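Local coordinates for uncharacterized protein (Streptococcus mutans, PDB 4R0J) that probably cleaves precursor CRISPR RNA as a Cas5-family, subtype I-C endonuclease of the CRISPR antiviral defence system, at residues 13-18 and 148-153. Sequence-based numbering, arbitrary orientation.
Sequences ARIRGD and GLVDEI
Arg14 and Asp151 face each other as a hydrogen-bonded pair where strands 11-17 and 147-152 run antiparallel, next to one another in the large antiparallel sheet of this Cas5-family (RAMP-like) protein. Their backbones exchange two bonds, Arg14 N to Asp151 O and Asp151 N to Arg14 O; Arg16 and Leu149 repeat the pattern two residues on. Between these two pairs Ile15 and Val150 form a non-hydrogen-bonded pair on the tightly packed, buried face, their side chains side by side, and Ile15 CD1 presses to 3.2 Å from Val150 CG2, closer than usual van der Waals contact. Helix 41-51 covers them through Ile47 and Ile51, and Ala13 meets Ile131 of helix 120-132. The other face is more open to solvent: Arg16 and Leu149 are exposed, and the Arg16 guanidinium carries NH2 over the Arg14 guanidinium, 3.2 Å above its plane and offset toward the rim. Ile153 CG2 sits over the centre of the opposite face of the Arg14 guanidinium, 3.9 Å above the plane, leaving the edge to Asp151. The Arg14 chain leaves with CG anti to the backbone N (chi1 172°), then bends at chi3 (52°), which turns that edge to the carboxylate. The two planes lie 13° apart, and both oxygens use syn lone pairs: in a side-on, bidentate salt bridge Arg14 NE reaches Asp151 OD1 at 3.0 Å, and Arg14 NH2 reaches Asp151 OD2 at 2.6 Å.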
loop_
_atom_site.group_PDB
_atom_site.type_symbol
_atom_site.label_atom_id
_atom_site.label_comp_id
_atom_site.label_asym_id
_atom_site.label_seq_id
_atom_site.Cartn_x
_atom_site.Cartn_y
_atom_site.Cartn_z
ATOM N N ALA A 13 -9.248 -4.204 2.002
ATOM C CA ALA A 13 -8.521 -5.462 1.934
ATOM C C ALA A 13 -7.720 -5.684 3.202
ATOM O O ALA A 13 -7.151 -4.749 3.764
ATOM C CB ALA A 13 -7.594 -5.467 0.737
ATOM N N ARG A 14 -7.688 -6.931 3.646
ATOM C CA ARG A 14 -6.792 -7.334 4.722
ATOM C C ARG A 14 -5.603 -8.104 4.133
ATOM O O ARG A 14 -5.781 -9.042 3.356
ATOM C CB ARG A 14 -7.543 -8.168 5.759
ATOM C CG ARG A 14 -6.640 -8.775 6.812
ATOM C CD ARG A 14 -7.431 -9.423 7.921
ATOM N NE ARG A 14 -8.414 -10.364 7.409
ATOM C CZ ARG A 14 -9.532 -10.694 8.050
ATOM N NH1 ARG A 14 -9.809 -10.152 9.233
ATOM N NH2 ARG A 14 -10.377 -11.563 7.508
ATOM N N ILE A 15 -4.393 -7.688 4.500
ATOM C CA ILE A 15 -3.158 -8.305 4.013
ATOM C C ILE A 15 -2.408 -8.880 5.195
ATOM O O ILE A 15 -2.154 -8.165 6.168
ATOM C CB ILE A 15 -2.213 -7.240 3.387
ATOM C CG1 ILE A 15 -2.983 -6.247 2.503
ATOM C CG2 ILE A 15 -1.045 -7.910 2.679
ATOM C CD1 ILE A 15 -3.696 -6.871 1.356
ATOM N N ARG A 16 -2.057 -10.163 5.122
ATOM C CA ARG A 16 -1.300 -10.810 6.192
ATOM C C ARG A 16 -0.028 -11.444 5.646
ATOM O O ARG A 16 0.006 -11.909 4.502
ATOM C CB ARG A 16 -2.146 -11.888 6.871
ATOM C CG ARG A 16 -3.290 -11.353 7.723
ATOM C CD ARG A 16 -4.237 -12.502 8.057
ATOM N NE ARG A 16 -5.300 -12.086 8.965
ATOM C CZ ARG A 16 -6.389 -12.805 9.214
ATOM N NH1 ARG A 16 -6.560 -13.978 8.616
ATOM N NH2 ARG A 16 -7.310 -12.349 10.052
ATOM N N GLY A 17 1.011 -11.487 6.467
ATOM C CA GLY A 17 2.249 -12.125 6.051
ATOM C C GLY A 17 3.097 -12.522 7.229
ATOM O O GLY A 17 3.106 -11.838 8.253
ATOM N N ASP A 18 3.821 -13.628 7.099
ATOM C CA ASP A 18 4.705 -14.049 8.173
ATOM C C ASP A 18 5.938 -13.154 8.240
ATOM O O ASP A 18 6.575 -13.033 9.287
ATOM C CB ASP A 18 5.109 -15.515 8.000
ATOM C CG ASP A 18 3.965 -16.467 8.291
ATOM O OD1 ASP A 18 2.966 -16.015 8.888
ATOM O OD2 ASP A 18 4.065 -17.659 7.929
ATOM N N GLY A 148 2.300 -12.620 0.633
ATOM C CA GLY A 148 1.213 -12.037 1.392
ATOM C C GLY A 148 -0.082 -12.758 1.087
ATOM O O GLY A 148 -0.240 -13.364 0.029
ATOM N N LEU A 149 -1.004 -12.712 2.035
ATOM C CA LEU A 149 -2.314 -13.307 1.864
ATOM C C LEU A 149 -3.334 -12.179 1.943
ATOM O O LEU A 149 -3.371 -11.431 2.919
ATOM C CB LEU A 149 -2.568 -14.326 2.969
ATOM C CG LEU A 149 -3.652 -15.375 2.747
ATOM C CD1 LEU A 149 -3.278 -16.274 1.581
ATOM C CD2 LEU A 149 -3.849 -16.186 4.022
ATOM N N VAL A 150 -4.149 -12.058 0.905
ATOM C CA VAL A 150 -5.141 -10.994 0.817
ATOM C C VAL A 150 -6.533 -11.569 0.950
ATOM O O VAL A 150 -6.847 -12.590 0.336
ATOM C CB VAL A 150 -5.061 -10.279 -0.552
ATOM C CG1 VAL A 150 -6.331 -9.483 -0.819
ATOM C CG2 VAL A 150 -3.830 -9.397 -0.631
ATOM N N ASP A 151 -7.375 -10.931 1.756
ATOM C CA ASP A 151 -8.799 -11.240 1.726
ATOM C C ASP A 151 -9.638 -9.966 1.860
ATOM O O ASP A 151 -9.122 -8.918 2.255
ATOM C CB ASP A 151 -9.180 -12.320 2.754
ATOM C CG ASP A 151 -9.112 -11.832 4.192
ATOM O OD1 ASP A 151 -8.086 -11.238 4.585
ATOM O OD2 ASP A 151 -10.090 -12.070 4.939
ATOM N N GLU A 152 -10.906 -10.034 1.474
ATOM C CA GLU A 152 -11.747 -8.844 1.518
ATOM C C GLU A 152 -12.365 -8.677 2.895
ATOM O O GLU A 152 -12.783 -9.649 3.523
ATOM C CB GLU A 152 -12.848 -8.880 0.446
ATOM C CG GLU A 152 -13.577 -7.535 0.291
ATOM C CD GLU A 152 -14.622 -7.524 -0.822
ATOM O OE1 GLU A 152 -15.542 -8.371 -0.786
ATOM O OE2 GLU A 152 -14.526 -6.658 -1.728
ATOM N N ILE A 153 -12.399 -7.438 3.370
ATOM C CA ILE A 153 -13.138 -7.121 4.583
ATOM C C ILE A 153 -14.173 -6.050 4.273
ATOM O O ILE A 153 -14.075 -5.358 3.265
ATOM C CB ILE A 153 -12.217 -6.622 5.699
ATOM C CG1 ILE A 153 -11.382 -5.440 5.208
ATOM C CG2 ILE A 153 -11.318 -7.744 6.187
ATOM C CD1 ILE A 153 -10.616 -4.735 6.314
#